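Local coordinates for protein dephospho-CoA kinase (Aquifex aeolicus, PDB 2IF2) that probably phosphorylates the 3'-hydroxyl of dephospho-CoA with ATP, the last step of coenzyme A biosynthesis, at residues 36-50 with 58-70. Sequence-based numbering, arbitrary orientation.
Sequences HSFYRKGHPVYEEVV and LDEEGNIDRKKLA
Tyr46 has its CG anti to the backbone N (chi1 178°), and Ile64 has its CG2 anti to the carbonyl carbon; these two torsions bring the tyrosine ring and the CG2 methyl together across the contact. Ile64 belongs to a small beta-hairpin, strands 59-60 and 63-64, which packs against the start of helix 44-53 and the loop before it. Both elements belong to a CoaE-family kinase of the P-loop NTPase clan and lie away from the predicted ATP site. Ile64 is the buried hub: CG2 lies 3.8 Å from Val50 CG1 as well as against the Tyr46 ring, while Ile64 CD1 comes up at the edge of the Tyr39 ring, 3.6 Å from Tyr39 CD2. Tyr46 also reaches the hairpin turn, its OH giving a weak hydrogen bond to Gly62 O at 2.5 Å. A phenylalanine in place of Tyr46 would probably leave the Gly62 carbonyl without this donor, and the hairpin turn would lose its hydrogen bond to the helix. Leu69 of helix 66-71 brings CD2 to 3.9 Å from Val49 CG1 and also to the edge of the Tyr39 ring. Tyr39 and Leu69 are tied further into the fold, the one resting on Leu83 of helix 77-91 and the other on Phe53. On the more exposed side of the contact, Arg66, its chain bent at chi2 and chi3, swings its guanidinium over one face of Tyr39. That is a cation-pi contact, with Arg66 CZ 4.7 Å from the ring centroid, although the two planes are 41° apart rather than stacked flat. The nitrogen nearest the ring is NH2, which also lies 3.3 Å from His36 ND1.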
# COMPACT_ATOMS: atom_id res chain seq x y z
N HIS A 36 8.59 2.97 -2.36
CA HIS A 36 9.19 4.28 -2.56
C HIS A 36 10.68 4.32 -2.19
O HIS A 36 11.43 5.14 -2.71
CB HIS A 36 8.45 5.34 -1.75
CG HIS A 36 8.77 6.75 -2.18
ND1 HIS A 36 8.21 7.33 -3.28
CD2 HIS A 36 9.63 7.66 -1.64
CE1 HIS A 36 8.70 8.56 -3.42
NE2 HIS A 36 9.55 8.78 -2.45
N SER A 37 11.11 3.44 -1.30
CA SER A 37 12.51 3.43 -0.89
C SER A 37 13.35 2.75 -1.95
O SER A 37 14.58 2.72 -1.86
CB SER A 37 12.69 2.65 0.42
OG SER A 37 12.69 1.26 0.18
N PHE A 38 12.69 2.19 -2.95
CA PHE A 38 13.41 1.49 -4.00
C PHE A 38 14.01 2.45 -5.02
O PHE A 38 15.04 2.15 -5.62
CB PHE A 38 12.45 0.51 -4.69
CG PHE A 38 11.94 -0.59 -3.78
CD1 PHE A 38 10.75 -1.24 -4.07
CD2 PHE A 38 12.68 -1.00 -2.67
CE1 PHE A 38 10.29 -2.28 -3.27
CE2 PHE A 38 12.24 -2.05 -1.86
CZ PHE A 38 11.04 -2.69 -2.16
N TYR A 39 13.36 3.60 -5.17
CA TYR A 39 13.80 4.62 -6.12
C TYR A 39 14.80 5.65 -5.54
O TYR A 39 15.03 6.71 -6.14
CB TYR A 39 12.58 5.38 -6.66
CG TYR A 39 11.44 4.53 -7.18
CD1 TYR A 39 10.48 4.01 -6.31
CD2 TYR A 39 11.27 4.32 -8.55
CE1 TYR A 39 9.36 3.32 -6.80
CE2 TYR A 39 10.15 3.63 -9.05
CZ TYR A 39 9.20 3.14 -8.17
OH TYR A 39 8.07 2.51 -8.65
N ARG A 40 15.38 5.32 -4.39
CA ARG A 40 16.32 6.21 -3.72
C ARG A 40 17.68 6.38 -4.41
O ARG A 40 17.88 7.37 -5.11
CB ARG A 40 16.51 5.78 -2.26
CG ARG A 40 15.30 6.09 -1.36
CD ARG A 40 14.84 7.55 -1.55
NE ARG A 40 13.57 7.87 -0.88
CZ ARG A 40 12.98 9.06 -0.91
NH1 ARG A 40 11.84 9.25 -0.27
NH2 ARG A 40 13.53 10.07 -1.59
N LYS A 41 18.61 5.45 -4.21
CA LYS A 41 19.91 5.60 -4.86
C LYS A 41 20.76 4.34 -4.88
O LYS A 41 20.79 3.61 -5.88
CB LYS A 41 20.69 6.74 -4.21
CG LYS A 41 21.20 7.78 -5.21
CD LYS A 41 22.29 7.20 -6.12
CE LYS A 41 23.48 6.67 -5.31
NZ LYS A 41 24.26 7.74 -4.59
N GLY A 42 21.47 4.08 -3.79
CA GLY A 42 22.29 2.88 -3.74
C GLY A 42 21.42 1.64 -3.73
O GLY A 42 21.90 0.53 -3.97
N HIS A 43 20.13 1.82 -3.46
CA HIS A 43 19.20 0.70 -3.43
C HIS A 43 19.35 -0.13 -4.69
O HIS A 43 19.51 0.40 -5.80
CB HIS A 43 17.74 1.20 -3.31
CG HIS A 43 16.81 0.20 -2.69
ND1 HIS A 43 16.58 -1.06 -3.23
CD2 HIS A 43 16.04 0.26 -1.58
CE1 HIS A 43 15.73 -1.72 -2.48
NE2 HIS A 43 15.38 -0.94 -1.46
N PRO A 44 19.33 -1.45 -4.54
CA PRO A 44 19.47 -2.35 -5.68
C PRO A 44 18.38 -2.15 -6.73
O PRO A 44 18.61 -2.37 -7.92
CB PRO A 44 19.40 -3.73 -5.02
CG PRO A 44 18.54 -3.49 -3.81
CD PRO A 44 19.15 -2.22 -3.30
N VAL A 45 17.19 -1.72 -6.30
CA VAL A 45 16.09 -1.50 -7.23
C VAL A 45 16.43 -0.32 -8.15
O VAL A 45 16.12 -0.33 -9.34
CB VAL A 45 14.77 -1.19 -6.49
CG1 VAL A 45 13.62 -1.14 -7.48
CG2 VAL A 45 14.50 -2.25 -5.45
N TYR A 46 17.08 0.68 -7.57
CA TYR A 46 17.48 1.85 -8.31
C TYR A 46 18.31 1.43 -9.51
O TYR A 46 17.99 1.77 -10.65
CB TYR A 46 18.32 2.75 -7.41
CG TYR A 46 18.85 3.99 -8.08
CD1 TYR A 46 18.03 5.10 -8.31
CD2 TYR A 46 20.19 4.08 -8.47
CE1 TYR A 46 18.53 6.25 -8.89
CE2 TYR A 46 20.70 5.22 -9.06
CZ TYR A 46 19.87 6.31 -9.26
OH TYR A 46 20.38 7.45 -9.83
N GLU A 47 19.39 0.69 -9.25
CA GLU A 47 20.30 0.23 -10.31
C GLU A 47 19.62 -0.52 -11.45
O GLU A 47 20.14 -0.54 -12.57
CB GLU A 47 21.40 -0.66 -9.73
CG GLU A 47 22.39 0.07 -8.84
CD GLU A 47 23.07 1.23 -9.54
OE1 GLU A 47 22.44 2.31 -9.66
OE2 GLU A 47 24.24 1.07 -9.97
N GLU A 48 18.48 -1.13 -11.16
CA GLU A 48 17.75 -1.89 -12.17
C GLU A 48 16.83 -1.00 -12.96
O GLU A 48 16.81 -1.04 -14.19
CB GLU A 48 16.94 -3.01 -11.52
CG GLU A 48 17.36 -4.36 -12.03
CD GLU A 48 16.30 -5.43 -11.90
OE1 GLU A 48 15.99 -5.84 -10.76
OE2 GLU A 48 15.76 -5.84 -12.95
N VAL A 49 16.06 -0.18 -12.26
CA VAL A 49 15.14 0.73 -12.91
C VAL A 49 15.86 1.62 -13.92
O VAL A 49 15.28 1.98 -14.94
CB VAL A 49 14.43 1.61 -11.89
CG1 VAL A 49 13.33 2.39 -12.56
CG2 VAL A 49 13.88 0.75 -10.77
N VAL A 50 17.11 1.98 -13.63
CA VAL A 50 17.87 2.81 -14.56
C VAL A 50 18.47 1.92 -15.65
O VAL A 50 18.48 2.28 -16.83
CB VAL A 50 19.03 3.59 -13.87
CG1 VAL A 50 18.47 4.56 -12.85
CG2 VAL A 50 20.00 2.62 -13.22
N LEU A 58 15.80 9.08 -17.44
CA LEU A 58 14.94 9.39 -16.30
C LEU A 58 15.72 9.90 -15.09
O LEU A 58 15.29 9.77 -13.96
CB LEU A 58 14.13 8.15 -15.89
CG LEU A 58 14.95 6.98 -15.36
CD1 LEU A 58 14.05 5.95 -14.71
CD2 LEU A 58 15.74 6.37 -16.48
N ASP A 59 16.88 10.50 -15.35
CA ASP A 59 17.71 11.02 -14.28
C ASP A 59 17.74 12.54 -14.17
O ASP A 59 17.48 13.27 -15.13
CB ASP A 59 19.12 10.46 -14.43
CG ASP A 59 19.29 9.12 -13.74
OD1 ASP A 59 18.31 8.37 -13.66
OD2 ASP A 59 20.41 8.81 -13.29
N GLU A 60 18.05 13.00 -12.96
CA GLU A 60 18.14 14.42 -12.64
C GLU A 60 19.29 14.63 -11.67
O GLU A 60 19.08 14.92 -10.49
CB GLU A 60 16.84 14.88 -11.98
CG GLU A 60 15.84 15.48 -12.95
CD GLU A 60 16.34 16.78 -13.56
OE1 GLU A 60 15.57 17.42 -14.32
OE2 GLU A 60 17.51 17.17 -13.29
N GLU A 61 20.51 14.49 -12.20
CA GLU A 61 21.73 14.64 -11.41
C GLU A 61 21.67 13.89 -10.08
O GLU A 61 21.23 14.44 -9.06
CB GLU A 61 22.02 16.12 -11.14
CG GLU A 61 22.41 16.91 -12.37
CD GLU A 61 21.22 17.37 -13.18
OE1 GLU A 61 21.43 18.14 -14.15
OE2 GLU A 61 20.08 16.98 -12.86
N GLY A 62 22.12 12.64 -10.10
CA GLY A 62 22.12 11.85 -8.88
C GLY A 62 21.02 10.81 -8.79
O GLY A 62 21.28 9.61 -8.87
N ASN A 63 19.78 11.27 -8.63
CA ASN A 63 18.65 10.36 -8.51
C ASN A 63 17.82 10.31 -9.78
O ASN A 63 18.27 10.74 -10.84
CB ASN A 63 17.75 10.78 -7.35
CG ASN A 63 17.51 12.27 -7.32
OD1 ASN A 63 17.23 12.89 -8.35
ND2 ASN A 63 17.61 12.85 -6.13
N ILE A 64 16.60 9.78 -9.65
CA ILE A 64 15.70 9.67 -10.79
C ILE A 64 14.46 10.54 -10.67
O ILE A 64 13.85 10.63 -9.61
CB ILE A 64 15.22 8.19 -11.06
CG1 ILE A 64 14.39 7.66 -9.89
CG2 ILE A 64 16.43 7.29 -11.28
CD1 ILE A 64 13.84 6.27 -10.16
N ASP A 65 14.10 11.17 -11.78
CA ASP A 65 12.93 12.02 -11.83
C ASP A 65 11.67 11.16 -11.81
O ASP A 65 11.34 10.53 -12.82
CB ASP A 65 12.94 12.85 -13.10
CG ASP A 65 11.68 13.67 -13.26
OD1 ASP A 65 11.54 14.38 -14.28
OD2 ASP A 65 10.84 13.60 -12.34
N ARG A 66 10.97 11.14 -10.69
CA ARG A 66 9.76 10.33 -10.59
C ARG A 66 8.70 10.74 -11.63
O ARG A 66 7.73 10.02 -11.85
CB ARG A 66 9.17 10.42 -9.17
CG ARG A 66 9.15 9.08 -8.41
CD ARG A 66 8.25 8.05 -9.08
NE ARG A 66 7.05 7.72 -8.31
CZ ARG A 66 7.06 7.16 -7.10
NH1 ARG A 66 5.91 6.88 -6.46
NH2 ARG A 66 8.21 6.87 -6.51
N LYS A 67 8.91 11.89 -12.27
CA LYS A 67 7.97 12.38 -13.27
C LYS A 67 8.40 11.95 -14.67
O LYS A 67 7.57 11.56 -15.49
CB LYS A 67 7.86 13.91 -13.20
CG LYS A 67 6.64 14.41 -12.40
CD LYS A 67 6.58 13.83 -10.97
CE LYS A 67 5.27 14.20 -10.26
NZ LYS A 67 5.21 13.66 -8.88
N LYS A 68 9.69 12.03 -14.94
CA LYS A 68 10.20 11.64 -16.23
C LYS A 68 9.86 10.16 -16.44
O LYS A 68 9.32 9.78 -17.47
CB LYS A 68 11.72 11.87 -16.30
CG LYS A 68 12.23 12.42 -17.64
CD LYS A 68 12.11 13.95 -17.79
CE LYS A 68 10.65 14.48 -17.91
NZ LYS A 68 9.91 14.16 -19.18
N LEU A 69 10.16 9.32 -15.45
CA LEU A 69 9.86 7.89 -15.56
C LEU A 69 8.36 7.66 -15.76
O LEU A 69 7.95 7.06 -16.76
CB LEU A 69 10.34 7.14 -14.30
CG LEU A 69 9.98 5.65 -14.13
CD1 LEU A 69 10.45 4.84 -15.33
CD2 LEU A 69 10.61 5.12 -12.86
N ALA A 70 7.54 8.13 -14.82
CA ALA A 70 6.09 7.97 -14.88
C ALA A 70 5.55 8.49 -16.20
O ALA A 70 4.41 8.24 -16.56
CB ALA A 70 5.44 8.71 -13.74